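Local coordinates for protein epoxide hydrolase (Aspergillus niger, PDB 3G02) that hydrolyses epoxides to vicinal diols as an alpha/beta-hydrolase-fold enzyme, here in an enantioselective variant generated by directed evolution, at residues V22-E27 against F73-F78; E60-M65 against A273-I278; E93-H98 against F155-P160; D108-A113 against L141-V146; S220-G225 against R355-T360. The protein carries 9 engineered substitutions. All coordinates share one frame; numbering follows the deposited sequence.

In the fold
From the N terminus, interaction 1 closes first, joining the start of helix 26-38 to that of helix 75-82. Interaction 2 opens inside that loop, at helix 59-71, but closes only at helix 271-284, so the two cross. Its long loop holds interaction 3, between strand 95-102 and the loop after strand 143-148, and within interaction 3 nests interaction 4, which pairs strands 110-115 and 143-148 of the central sheet. Interaction 5 opens before interaction 2 closes, crosses it, and joins the loop after strand 209-214 to helix 355-358. Interactions 1 and 3 touch through Val-22 CG1 and Phe-155 CZ, 3.6 Å apart.

Interaction 1 of 5, residues V22-E27 against F73-F78; sequences VSIPDE and FDWRPF
Two helix starts meet here in the N-terminal region of the epoxide hydrolase, the one entered through Pro-25 as N-cap and the other through Asp-74. Arg-76 carries the polar half. Its CG is anti to the carbonyl carbon, and a bend at chi2 (-63°) turns the chain across to the other segment. There the guanidinium grips one atom end-on: NH1 reaches Ile-24 O at 2.9 Å on a lone pair in the carbonyl plane, while NH2 meets the same Ile-24 O at 2.8 Å, nearly along the C=O axis. NH2 also forms a salt bridge to Asp-26 OD1 at 2.8 Å, arriving from above the carboxylate plane, the two planar groups being 70° apart. A water accepts from Arg-76 NE and donates to Asp-26 OD1. At the N-cap of helix 75-82, Asp-74 OD1 accepts from Arg-76 N at 3.2 Å, a capping bond. Glu-79, one turn further on, pairs with Arg-76 NH1 and takes the indole NH of Trp-75. Beside this network the Ile-24 and Trp-75 side chains cross at about a right angle, Ile-24 CG1 lying 3.8 Å from Trp-75 CE2, and Val-22 CG1 is at the ring edge, 4.2 Å from Trp-75 CZ2.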
# COMPACT_ATOMS: atom_id res chain seq x y z
N VAL A 22 10.19 2.86 30.31
CA VAL A 22 9.85 1.79 29.37
C VAL A 22 10.19 0.45 30.01
O VAL A 22 11.33 0.21 30.42
CB VAL A 22 10.59 1.95 28.02
CG1 VAL A 22 10.17 0.85 27.04
CG2 VAL A 22 10.34 3.34 27.42
N SER A 23 9.18 -0.41 30.12
CA SER A 23 9.33 -1.71 30.75
C SER A 23 8.41 -2.71 30.07
O SER A 23 7.34 -3.05 30.59
CB SER A 23 9.03 -1.63 32.25
OG SER A 23 9.32 -2.86 32.89
N ILE A 24 8.82 -3.17 28.89
CA ILE A 24 8.05 -4.12 28.11
C ILE A 24 8.11 -5.49 28.79
O ILE A 24 9.20 -6.01 29.03
CB ILE A 24 8.57 -4.23 26.64
CG1 ILE A 24 8.58 -2.85 25.95
CG2 ILE A 24 7.76 -5.26 25.84
CD1 ILE A 24 7.21 -2.17 25.82
N PRO A 25 6.93 -6.06 29.13
CA PRO A 25 6.90 -7.37 29.76
C PRO A 25 7.60 -8.45 28.93
O PRO A 25 7.52 -8.42 27.70
CB PRO A 25 5.40 -7.67 29.87
CG PRO A 25 4.75 -6.34 29.88
CD PRO A 25 5.58 -5.50 28.95
N ASP A 26 8.27 -9.38 29.61
CA ASP A 26 8.95 -10.50 28.95
C ASP A 26 8.02 -11.27 28.02
O ASP A 26 8.43 -11.67 26.93
CB ASP A 26 9.55 -11.46 29.99
CG ASP A 26 10.83 -10.93 30.61
OD1 ASP A 26 11.66 -10.34 29.89
OD2 ASP A 26 11.01 -11.12 31.84
N GLU A 27 6.78 -11.45 28.46
CA GLU A 27 5.76 -12.16 27.68
C GLU A 27 5.52 -11.52 26.31
O GLU A 27 5.30 -12.22 25.33
CB GLU A 27 4.44 -12.23 28.47
CG GLU A 27 3.57 -13.44 28.13
CD GLU A 27 2.16 -13.35 28.68
OE1 GLU A 27 1.99 -13.17 29.90
OE2 GLU A 27 1.20 -13.48 27.88
N PHE A 73 19.00 -10.00 17.97
CA PHE A 73 18.36 -8.83 18.57
C PHE A 73 17.97 -9.00 20.04
O PHE A 73 17.36 -10.00 20.42
CB PHE A 73 17.14 -8.41 17.74
CG PHE A 73 16.47 -7.15 18.25
CD1 PHE A 73 17.04 -5.91 18.00
CD2 PHE A 73 15.29 -7.22 18.97
CE1 PHE A 73 16.44 -4.74 18.47
CE2 PHE A 73 14.68 -6.05 19.44
CZ PHE A 73 15.25 -4.81 19.19
N ASP A 74 18.31 -8.00 20.84
CA ASP A 74 17.91 -7.95 22.24
C ASP A 74 17.29 -6.58 22.53
O ASP A 74 17.95 -5.54 22.40
CB ASP A 74 19.10 -8.24 23.16
CG ASP A 74 18.71 -8.34 24.65
OD1 ASP A 74 17.51 -8.27 25.00
OD2 ASP A 74 19.64 -8.48 25.47
N TRP A 75 16.02 -6.59 22.93
CA TRP A 75 15.30 -5.37 23.25
C TRP A 75 15.87 -4.62 24.46
O TRP A 75 15.86 -3.39 24.50
CB TRP A 75 13.82 -5.70 23.49
CG TRP A 75 13.01 -4.54 23.97
CD1 TRP A 75 12.60 -4.30 25.25
CD2 TRP A 75 12.52 -3.45 23.18
NE1 TRP A 75 11.88 -3.13 25.31
CE2 TRP A 75 11.81 -2.59 24.05
CE3 TRP A 75 12.60 -3.12 21.82
CZ2 TRP A 75 11.19 -1.42 23.61
CZ3 TRP A 75 11.98 -1.95 21.38
CH2 TRP A 75 11.29 -1.11 22.27
N ARG A 76 16.36 -5.37 25.45
CA ARG A 76 16.72 -4.78 26.75
C ARG A 76 17.78 -3.66 26.72
O ARG A 76 17.58 -2.63 27.36
CB ARG A 76 17.07 -5.85 27.79
CG ARG A 76 15.91 -6.78 28.16
CD ARG A 76 14.75 -6.04 28.81
NE ARG A 76 13.66 -6.96 29.14
CZ ARG A 76 12.38 -6.63 29.19
NH1 ARG A 76 11.99 -5.39 28.93
NH2 ARG A 76 11.47 -7.55 29.49
N PRO A 77 18.92 -3.86 26.01
CA PRO A 77 19.87 -2.75 25.89
C PRO A 77 19.29 -1.48 25.25
O PRO A 77 19.60 -0.37 25.68
CB PRO A 77 20.98 -3.33 25.01
CG PRO A 77 20.90 -4.80 25.24
CD PRO A 77 19.43 -5.07 25.34
N PHE A 78 18.45 -1.66 24.23
CA PHE A 78 17.76 -0.53 23.62
C PHE A 78 16.81 0.14 24.60
O PHE A 78 16.78 1.37 24.71
CB PHE A 78 17.02 -0.97 22.35
CG PHE A 78 16.20 0.11 21.70
CD1 PHE A 78 16.79 1.29 21.25
CD2 PHE A 78 14.84 -0.07 21.51
CE1 PHE A 78 16.02 2.28 20.64
CE2 PHE A 78 14.06 0.91 20.90
CZ PHE A 78 14.66 2.09 20.46
O HOH W 1 13.88 -9.08 30.81

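Interaction 2 of 5, residues E60-M65 against A273-I278; sequences EWLTTM and ALLAWI
Leu-275 carries this helix-helix contact, and its side chain can be followed outward. CB leaves the backbone toward helix 59-71, and CG, anti to the backbone N (chi1 175°), comes 4.0 Å from Trp-61 CH2. At CG the chain forks. CD1 goes to the indole, 3.8 Å from Trp-61 CH2, approaching obliquely. CD2 enters between two other residues of the facing helix: it lies 3.9 Å from Leu-62 CD1 and equally 3.9 Å from Met-65 CB. Leu-62 and Leu-275 slide past each other in opposite directions, and the same Leu-62 CD1 ends 4.4 Å from Ala-276 CB, at the level where the backbones are nearest. Trp-61 is backed within its own helix by Met-65, bent at chi2 and chi3, whose CG sits 3.4 Å above the centre of one indole face. No hydrogen bond crosses, so the evidence is entirely of apolar contact. The segment axes pass 11.0 Å apart at 134°, a wide spacing bridged by long side chains. Helix 292-304 lies against Met-65 through Ser-292 and Leu-296, and His-265 and Val-266 of the second subunit pack on Leu-62 and Ala-276, so this helix pair forms part of the subunit contact.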
# COMPACT_ATOMS: atom_id res chain seq x y z
N GLU A 60 16.79 -11.24 0.03
CA GLU A 60 18.01 -11.39 0.82
C GLU A 60 17.95 -10.55 2.10
O GLU A 60 18.22 -11.04 3.19
CB GLU A 60 19.23 -11.00 0.00
CG GLU A 60 20.55 -11.28 0.69
CD GLU A 60 21.77 -10.84 -0.11
OE1 GLU A 60 21.61 -10.36 -1.26
OE2 GLU A 60 22.89 -10.97 0.41
N TRP A 61 17.57 -9.28 1.95
CA TRP A 61 17.51 -8.38 3.10
C TRP A 61 16.49 -8.86 4.12
O TRP A 61 16.79 -8.95 5.31
CB TRP A 61 17.20 -6.95 2.64
CG TRP A 61 17.17 -5.96 3.76
CD1 TRP A 61 18.22 -5.26 4.27
CD2 TRP A 61 16.02 -5.56 4.53
NE1 TRP A 61 17.81 -4.45 5.30
CE2 TRP A 61 16.46 -4.61 5.48
CE3 TRP A 61 14.66 -5.91 4.50
CZ2 TRP A 61 15.59 -4.01 6.39
CZ3 TRP A 61 13.80 -5.32 5.41
CH2 TRP A 61 14.27 -4.37 6.35
N LEU A 62 15.28 -9.18 3.67
CA LEU A 62 14.24 -9.60 4.60
C LEU A 62 14.59 -10.90 5.33
O LEU A 62 14.37 -11.00 6.54
CB LEU A 62 12.87 -9.70 3.92
CG LEU A 62 11.68 -9.78 4.89
CD1 LEU A 62 11.57 -8.53 5.77
CD2 LEU A 62 10.38 -10.02 4.15
N THR A 63 15.13 -11.87 4.60
CA THR A 63 15.57 -13.14 5.16
C THR A 63 16.63 -12.92 6.24
O THR A 63 16.51 -13.45 7.35
CB THR A 63 16.14 -14.08 4.06
OG1 THR A 63 15.18 -14.23 3.02
CG2 THR A 63 16.50 -15.45 4.63
N THR A 64 17.64 -12.13 5.90
CA THR A 64 18.76 -11.82 6.80
C THR A 64 18.29 -11.05 8.04
O THR A 64 18.71 -11.35 9.15
CB THR A 64 19.86 -11.02 6.07
OG1 THR A 64 20.40 -11.83 5.01
CG2 THR A 64 21.00 -10.63 7.02
N MET A 65 17.40 -10.09 7.84
CA MET A 65 16.87 -9.31 8.96
C MET A 65 15.99 -10.14 9.88
O MET A 65 16.03 -9.95 11.10
CB MET A 65 16.10 -8.09 8.45
CG MET A 65 16.99 -7.04 7.81
SD MET A 65 18.06 -6.20 8.99
CE MET A 65 16.93 -5.03 9.74
N ALA A 273 5.60 -8.26 8.34
CA ALA A 273 4.86 -7.30 7.51
C ALA A 273 5.28 -5.87 7.86
O ALA A 273 5.60 -5.07 6.98
CB ALA A 273 3.36 -7.47 7.67
N LEU A 274 5.29 -5.57 9.16
CA LEU A 274 5.68 -4.25 9.61
C LEU A 274 7.13 -3.92 9.20
O LEU A 274 7.43 -2.82 8.73
CB LEU A 274 5.49 -4.13 11.12
CG LEU A 274 5.69 -2.74 11.72
CD1 LEU A 274 4.57 -1.78 11.33
CD2 LEU A 274 5.79 -2.86 13.22
N LEU A 275 8.03 -4.89 9.40
CA LEU A 275 9.44 -4.70 9.05
C LEU A 275 9.63 -4.40 7.56
O LEU A 275 10.43 -3.54 7.20
CB LEU A 275 10.27 -5.92 9.46
CG LEU A 275 11.76 -5.95 9.08
CD1 LEU A 275 12.56 -4.85 9.75
CD2 LEU A 275 12.36 -7.31 9.42
N ALA A 276 8.91 -5.12 6.71
CA ALA A 276 9.03 -4.91 5.27
C ALA A 276 8.57 -3.51 4.86
O ALA A 276 9.26 -2.80 4.13
CB ALA A 276 8.27 -5.98 4.50
N TRP A 277 7.39 -3.12 5.35
CA TRP A 277 6.78 -1.84 4.98
C TRP A 277 7.60 -0.66 5.49
O TRP A 277 7.87 0.29 4.74
CB TRP A 277 5.37 -1.79 5.54
CG TRP A 277 4.51 -0.62 5.11
CD1 TRP A 277 4.37 0.58 5.75
CD2 TRP A 277 3.63 -0.58 3.98
NE1 TRP A 277 3.46 1.37 5.09
CE2 TRP A 277 2.99 0.68 4.00
CE3 TRP A 277 3.31 -1.48 2.96
CZ2 TRP A 277 2.05 1.06 3.03
CZ3 TRP A 277 2.39 -1.10 1.99
CH2 TRP A 277 1.77 0.17 2.03
N ILE A 278 7.97 -0.70 6.76
CA ILE A 278 8.72 0.39 7.38
C ILE A 278 10.21 0.32 7.04
O ILE A 278 10.84 1.34 6.76
CB ILE A 278 8.48 0.44 8.91
CG1 ILE A 278 7.02 0.85 9.18
CG2 ILE A 278 9.46 1.39 9.59
CD1 ILE A 278 6.65 1.00 10.64

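Interaction 3 of 5, residues E93-H98 against F155-P160; sequences EGLTIH and FSSGPP
The imidazole of His-98 has Phe-155 over one face: Phe-155 CB makes a CH-pi contact 4.0 Å from the ring centroid, and the phenyl turns an edge to that face with the planes 60° apart, an edge-to-face pair. The two side chains run side by side in the same direction, and Phe-155 CD2 stands over the centre of the imidazole. Its nitrogens are held from outside the segments, ND1 by Ser-149 and NE2 by Gln-87, which should fix the rotation of the ring. Phe-122 and Phe-20 add further aromatic neighbours. Beyond the rings, strand 95-102 is the second strand of the alpha/beta-hydrolase sheet, next to strand 143-148. The loop leaving 143-148 runs roughly antiparallel to 95-98 (end-to-end directions 163° apart), but it is no regular strand, and serine hydroxyls take over part of the pairing. Ser-156 OG accepts from His-98 N at 2.9 Å and is also bonded to Ser-149 O. Ser-157 OG, between the backbone N and carbonyl carbon (chi1 72°), takes Thr-96 N at 2.8 Å, while Ser-157 N returns a bond to Thr-96 O, also 2.8 Å, in the carbonyl plane. A water lies 2.7 Å from Ser-157 OG. Further along, Leu-95 CD2 fits against the bare CA of Gly-158 at 3.8 Å. The same Leu-95 CD2 reaches Pro-160 CD at 4.2 Å, beyond a cis peptide bond before Pro-159.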
# COMPACT_ATOMS: atom_id res chain seq x y z
N GLU A 93 -6.48 16.36 26.87
CA GLU A 93 -7.75 16.01 26.21
C GLU A 93 -8.08 14.52 26.30
O GLU A 93 -8.62 13.93 25.36
CB GLU A 93 -7.75 16.50 24.75
CG GLU A 93 -7.68 18.01 24.62
CD GLU A 93 -7.58 18.49 23.18
OE1 GLU A 93 -7.92 17.73 22.24
OE2 GLU A 93 -7.17 19.65 22.99
N GLY A 94 -7.73 13.90 27.43
CA GLY A 94 -8.00 12.48 27.64
C GLY A 94 -6.99 11.55 27.00
O GLY A 94 -7.11 10.33 27.11
N LEU A 95 -6.00 12.12 26.31
CA LEU A 95 -4.93 11.33 25.71
C LEU A 95 -3.71 11.33 26.61
O LEU A 95 -3.36 12.36 27.18
CB LEU A 95 -4.55 11.88 24.33
CG LEU A 95 -5.63 12.05 23.26
CD1 LEU A 95 -5.05 12.66 22.00
CD2 LEU A 95 -6.32 10.73 22.96
N THR A 96 -3.07 10.18 26.74
CA THR A 96 -1.79 10.09 27.42
C THR A 96 -0.72 10.56 26.44
O THR A 96 -0.51 9.95 25.40
CB THR A 96 -1.49 8.65 27.87
OG1 THR A 96 -2.49 8.23 28.81
CG2 THR A 96 -0.12 8.56 28.54
N ILE A 97 -0.07 11.68 26.77
CA ILE A 97 1.00 12.20 25.93
C ILE A 97 2.34 11.96 26.58
O ILE A 97 2.65 12.53 27.63
CB ILE A 97 0.80 13.71 25.59
CG1 ILE A 97 -0.54 13.92 24.87
CG2 ILE A 97 1.97 14.25 24.76
CD1 ILE A 97 -0.74 13.07 23.60
N HIS A 98 3.12 11.08 25.96
CA HIS A 98 4.48 10.78 26.36
C HIS A 98 5.44 11.83 25.81
O HIS A 98 5.23 12.37 24.72
CB HIS A 98 4.84 9.38 25.85
CG HIS A 98 6.31 9.08 25.86
ND1 HIS A 98 7.13 9.35 24.79
CD2 HIS A 98 7.10 8.54 26.82
CE1 HIS A 98 8.37 8.99 25.08
NE2 HIS A 98 8.38 8.50 26.31
N PHE A 155 4.54 5.60 23.02
CA PHE A 155 3.97 5.61 24.37
C PHE A 155 2.89 6.67 24.58
O PHE A 155 2.31 6.77 25.67
CB PHE A 155 5.09 5.67 25.41
CG PHE A 155 6.12 4.61 25.19
CD1 PHE A 155 5.81 3.28 25.44
CD2 PHE A 155 7.37 4.93 24.67
CE1 PHE A 155 6.75 2.28 25.20
CE2 PHE A 155 8.32 3.93 24.43
CZ PHE A 155 8.00 2.61 24.70
N SER A 156 2.59 7.44 23.54
CA SER A 156 1.39 8.28 23.54
C SER A 156 0.19 7.46 23.09
O SER A 156 0.29 6.62 22.19
CB SER A 156 1.56 9.50 22.63
OG SER A 156 2.35 10.49 23.27
N SER A 157 -0.95 7.68 23.74
CA SER A 157 -2.18 6.99 23.38
C SER A 157 -2.86 7.72 22.22
O SER A 157 -2.29 8.63 21.63
CB SER A 157 -3.11 6.87 24.59
OG SER A 157 -3.68 8.12 24.93
N GLY A 158 -4.08 7.30 21.91
CA GLY A 158 -4.85 7.97 20.88
C GLY A 158 -4.48 7.53 19.47
O GLY A 158 -3.71 6.58 19.29
N PRO A 159 -5.07 8.19 18.46
CA PRO A 159 -6.05 9.25 18.65
C PRO A 159 -7.40 8.66 19.10
O PRO A 159 -7.53 7.44 19.19
CB PRO A 159 -6.14 9.88 17.25
CG PRO A 159 -5.82 8.78 16.33
CD PRO A 159 -4.82 7.91 17.04
N PRO A 160 -8.40 9.52 19.39
CA PRO A 160 -9.68 9.01 19.89
C PRO A 160 -10.35 7.97 18.99
O PRO A 160 -10.12 7.94 17.78
CB PRO A 160 -10.55 10.27 19.95
CG PRO A 160 -9.59 11.38 20.11
CD PRO A 160 -8.39 10.99 19.30
O HOH W 2 -6.35 7.76 25.15

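Interaction 4 of 5, residues D108-A113 against L141-V146; sequences DAVPIA and LPFHLV
Ala-109 opens the contact just ahead of strand 110-115: its CB sits over one face of the His-144 imidazole, 3.8 Å from the ring centroid and offset toward the rim. A water at the ring edge donates to Ala-109 O and lies 3.2 Å from His-144 NE2. At Val-110 the parallel ladder begins. Val-110 N donates to Pro-142 O at 2.9 Å, on a lone pair in the carbonyl plane, and Val-110 O accepts from His-144 N, which stands 47° above the carbonyl plane. The side chain of Val-110 lies alongside Phe-143, CB 3.7 Å from CD1 of that ring. Pro-111 pairs in register with His-144 on the other face of the sheet and, as a proline, has no NH to give. Ile-112 takes over the hydrogen bonding: Ile-112 N donates to His-144 O at 2.8 Å, and Ile-112 O accepts from Val-146 N nearly along the C=O axis. Ile-112 CD1 lies over one face of the Phe-143 ring, offset toward its rim and 4.0 Å from its centroid, opposite the face where Pro-142 CG lies over the centre; the phenyl is thus sandwiched. The same Ile-112 CD1 touches Leu-145 CD2. Ala-113 completes the register with a CA-H...O contact to Val-146 O at 3.1 Å. Helix 382-396 packs on the side of Val-110, Ile-112 and Phe-143, and helix 167-180 on that of Pro-111, Ala-113 and Val-146. Segments 110-113 and 143-146, 19° from parallel and joined in sequence through helix 126-135, belong to a beta-alpha-beta crossover unit of the alpha/beta-hydrolase sheet.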
# COMPACT_ATOMS: atom_id res chain seq x y z
N ASP A 108 16.18 31.67 32.17
CA ASP A 108 16.19 32.31 30.85
C ASP A 108 16.25 31.31 29.68
O ASP A 108 16.39 31.71 28.52
CB ASP A 108 17.34 33.33 30.75
CG ASP A 108 18.72 32.70 30.85
OD1 ASP A 108 19.70 33.35 30.43
OD2 ASP A 108 18.84 31.55 31.34
N ALA A 109 16.12 30.02 30.00
CA ALA A 109 16.24 28.95 29.00
C ALA A 109 15.15 29.03 27.94
O ALA A 109 13.98 29.23 28.26
CB ALA A 109 16.23 27.59 29.68
N VAL A 110 15.55 28.87 26.68
CA VAL A 110 14.61 28.92 25.55
C VAL A 110 13.87 27.59 25.42
O VAL A 110 14.50 26.55 25.24
CB VAL A 110 15.33 29.24 24.21
CG1 VAL A 110 14.30 29.44 23.10
CG2 VAL A 110 16.22 30.47 24.34
N PRO A 111 12.53 27.61 25.52
CA PRO A 111 11.77 26.37 25.33
C PRO A 111 11.67 25.96 23.86
O PRO A 111 11.25 26.76 23.02
CB PRO A 111 10.37 26.73 25.86
CG PRO A 111 10.53 28.09 26.54
CD PRO A 111 11.65 28.75 25.83
N ILE A 112 12.06 24.73 23.57
CA ILE A 112 11.96 24.19 22.21
C ILE A 112 11.28 22.83 22.27
O ILE A 112 11.63 21.99 23.10
CB ILE A 112 13.36 24.02 21.53
CG1 ILE A 112 14.19 25.31 21.63
CG2 ILE A 112 13.19 23.63 20.06
CD1 ILE A 112 15.65 25.12 21.24
N ALA A 113 10.29 22.63 21.39
CA ALA A 113 9.74 21.29 21.16
C ALA A 113 10.20 20.81 19.80
O ALA A 113 10.13 21.55 18.82
CB ALA A 113 8.21 21.30 21.24
N LEU A 141 22.68 24.60 30.48
CA LEU A 141 21.86 24.31 29.30
C LEU A 141 21.04 25.54 28.90
O LEU A 141 20.24 26.03 29.71
CB LEU A 141 20.96 23.10 29.57
CG LEU A 141 20.22 22.44 28.39
CD1 LEU A 141 21.20 21.75 27.43
CD2 LEU A 141 19.21 21.44 28.92
N PRO A 142 21.24 26.05 27.67
CA PRO A 142 20.56 27.27 27.23
C PRO A 142 19.11 27.08 26.81
O PRO A 142 18.38 28.06 26.68
CB PRO A 142 21.41 27.73 26.04
CG PRO A 142 21.95 26.47 25.47
CD PRO A 142 22.13 25.51 26.62
N PHE A 143 18.71 25.83 26.58
CA PHE A 143 17.37 25.54 26.09
C PHE A 143 16.67 24.53 26.98
O PHE A 143 17.31 23.75 27.68
CB PHE A 143 17.42 24.95 24.66
CG PHE A 143 18.32 25.69 23.71
CD1 PHE A 143 18.30 27.08 23.62
CD2 PHE A 143 19.15 24.98 22.85
CE1 PHE A 143 19.12 27.75 22.71
CE2 PHE A 143 19.97 25.64 21.94
CZ PHE A 143 19.96 27.03 21.87
N HIS A 144 15.34 24.55 26.95
CA HIS A 144 14.55 23.40 27.37
C HIS A 144 14.28 22.61 26.10
O HIS A 144 13.83 23.18 25.11
CB HIS A 144 13.22 23.82 28.00
CG HIS A 144 13.36 24.56 29.29
ND1 HIS A 144 13.87 23.98 30.43
CD2 HIS A 144 13.02 25.83 29.63
CE1 HIS A 144 13.85 24.86 31.42
NE2 HIS A 144 13.34 25.99 30.96
N LEU A 145 14.57 21.31 26.13
CA LEU A 145 14.37 20.47 24.95
C LEU A 145 13.30 19.44 25.24
O LEU A 145 13.51 18.50 26.01
CB LEU A 145 15.69 19.82 24.53
CG LEU A 145 16.80 20.82 24.19
CD1 LEU A 145 18.17 20.19 24.40
CD2 LEU A 145 16.65 21.39 22.79
N VAL A 146 12.13 19.65 24.64
CA VAL A 146 10.98 18.77 24.82
C VAL A 146 10.74 17.99 23.53
O VAL A 146 10.63 18.57 22.45
CB VAL A 146 9.71 19.58 25.17
CG1 VAL A 146 8.52 18.65 25.44
CG2 VAL A 146 9.96 20.48 26.39
O HOH W 3 12.61 29.12 30.56

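Interaction 5 of 5, residues S220-G225 against R355-T360; sequences SAPPEG and RSWIAT. Engineered in segment 220-225: Ser-220 (natural residue Arg).
Trp-357 O is the best-held polar atom here, gripped by two donors of its own segment: Thr-360 OG1 at 2.7 Å, lying in the carbonyl plane, and Thr-360 N at 3.1 Å. The hydroxyl can reach back because OG1 sits between the backbone N and carbonyl carbon of Thr-360 (chi1 71°), and it has a further partner in Gln-332. That torsion leaves CG2 anti to the carbonyl carbon, where it lies 4.0 Å from Gly-225 O. The contact proper consists of CH-pi contacts. The loop 220-225 lays two consecutive residues on one face of the Trp-357 indole: Pro-222 CD stands 3.5 Å from the centroid of the five-membered ring, only 13° off its normal, while Ala-221 CA lies over the six-membered ring at 3.9 Å. Ala-221 CB continues outward to touch Trp-357 CH2 at 3.5 Å. The side chains of Pro-222 and Trp-357 cross at about a right angle, and Pro-222 CB lies 4.0 Å from Thr-360 OG1. From Pro-222 to Gly-225 the chain makes a type I beta turn, closed by Gly-225 N on Pro-222 O. Ser-220, an engineered residue, brings its carbonyl carbon to 4.4 Å from Trp-357 CZ3. Loop and short helix 355-358 are joined by a hydrogen bond from Trp-357 NE1 to Pro-226 O as well as by the ring face. No hydrogen bond crosses between the two segments themselves. Proline CD, next to the imide nitrogen, probably carries slightly polarised C-H groups that suit the electron-rich indole, so dispersion with a weak electrostatic share would hold the junction.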
# COMPACT_ATOMS: atom_id res chain seq x y z
N SER A 220 4.24 21.94 -2.91
CA SER A 220 4.41 21.75 -4.34
C SER A 220 4.90 23.06 -4.96
O SER A 220 5.12 24.04 -4.25
CB SER A 220 3.11 21.28 -4.99
OG SER A 220 2.04 22.17 -4.68
N ALA A 221 5.09 23.07 -6.28
CA ALA A 221 5.57 24.26 -6.99
C ALA A 221 4.70 25.49 -6.72
O ALA A 221 3.47 25.40 -6.81
CB ALA A 221 5.67 23.99 -8.49
N PRO A 222 5.33 26.63 -6.37
CA PRO A 222 4.58 27.86 -6.12
C PRO A 222 4.00 28.46 -7.41
O PRO A 222 4.76 28.74 -8.34
CB PRO A 222 5.62 28.79 -5.49
CG PRO A 222 6.93 28.30 -5.99
CD PRO A 222 6.78 26.82 -6.20
N PRO A 223 2.67 28.65 -7.45
CA PRO A 223 1.95 29.11 -8.65
C PRO A 223 2.51 30.39 -9.27
O PRO A 223 2.65 30.47 -10.49
CB PRO A 223 0.53 29.35 -8.12
CG PRO A 223 0.40 28.43 -6.97
CD PRO A 223 1.75 28.42 -6.32
N GLU A 224 2.85 31.37 -8.43
CA GLU A 224 3.33 32.67 -8.90
C GLU A 224 4.86 32.74 -8.99
O GLU A 224 5.45 33.82 -8.95
CB GLU A 224 2.78 33.80 -8.02
CG GLU A 224 1.26 33.96 -8.09
CD GLU A 224 0.73 35.05 -7.18
OE1 GLU A 224 0.98 34.98 -5.95
OE2 GLU A 224 0.06 35.97 -7.68
N GLY A 225 5.50 31.58 -9.14
CA GLY A 225 6.96 31.49 -9.24
C GLY A 225 7.65 31.49 -7.89
O GLY A 225 6.99 31.55 -6.85
N ARG A 355 15.54 26.75 -1.77
CA ARG A 355 15.38 27.93 -0.92
C ARG A 355 14.34 28.93 -1.45
O ARG A 355 13.49 29.39 -0.69
CB ARG A 355 16.72 28.63 -0.71
CG ARG A 355 16.65 29.86 0.17
CD ARG A 355 18.01 30.49 0.41
NE ARG A 355 17.89 31.65 1.29
CZ ARG A 355 18.90 32.18 1.99
NH1 ARG A 355 20.11 31.66 1.93
NH2 ARG A 355 18.68 33.24 2.76
N SER A 356 14.40 29.24 -2.74
CA SER A 356 13.51 30.24 -3.34
C SER A 356 12.03 29.82 -3.33
O SER A 356 11.14 30.67 -3.42
CB SER A 356 13.95 30.57 -4.77
OG SER A 356 13.85 29.44 -5.61
N TRP A 357 11.78 28.52 -3.22
CA TRP A 357 10.42 28.02 -3.08
C TRP A 357 9.99 28.07 -1.62
O TRP A 357 8.90 28.55 -1.31
CB TRP A 357 10.32 26.58 -3.61
CG TRP A 357 10.26 26.46 -5.10
CD1 TRP A 357 10.63 27.40 -6.03
CD2 TRP A 357 9.82 25.32 -5.84
NE1 TRP A 357 10.44 26.90 -7.30
CE2 TRP A 357 9.94 25.63 -7.21
CE3 TRP A 357 9.33 24.06 -5.47
CZ2 TRP A 357 9.59 24.73 -8.22
CZ3 TRP A 357 8.98 23.16 -6.48
CH2 TRP A 357 9.11 23.50 -7.84
N ILE A 358 10.85 27.60 -0.73
CA ILE A 358 10.59 27.62 0.71
C ILE A 358 10.35 29.05 1.20
O ILE A 358 9.50 29.29 2.06
CB ILE A 358 11.74 26.93 1.49
CG1 ILE A 358 11.84 25.46 1.08
CG2 ILE A 358 11.54 27.06 3.00
CD1 ILE A 358 13.17 24.81 1.37
N ALA A 359 11.09 30.00 0.63
CA ALA A 359 10.98 31.42 0.98
C ALA A 359 9.59 32.01 0.73
O ALA A 359 9.20 32.99 1.37
CB ALA A 359 12.04 32.23 0.25
N THR A 360 8.83 31.41 -0.19
CA THR A 360 7.48 31.88 -0.51
C THR A 360 6.46 31.47 0.56
O THR A 360 5.31 31.92 0.53
CB THR A 360 6.97 31.37 -1.88
OG1 THR A 360 6.71 29.96 -1.80
CG2 THR A 360 7.98 31.65 -2.99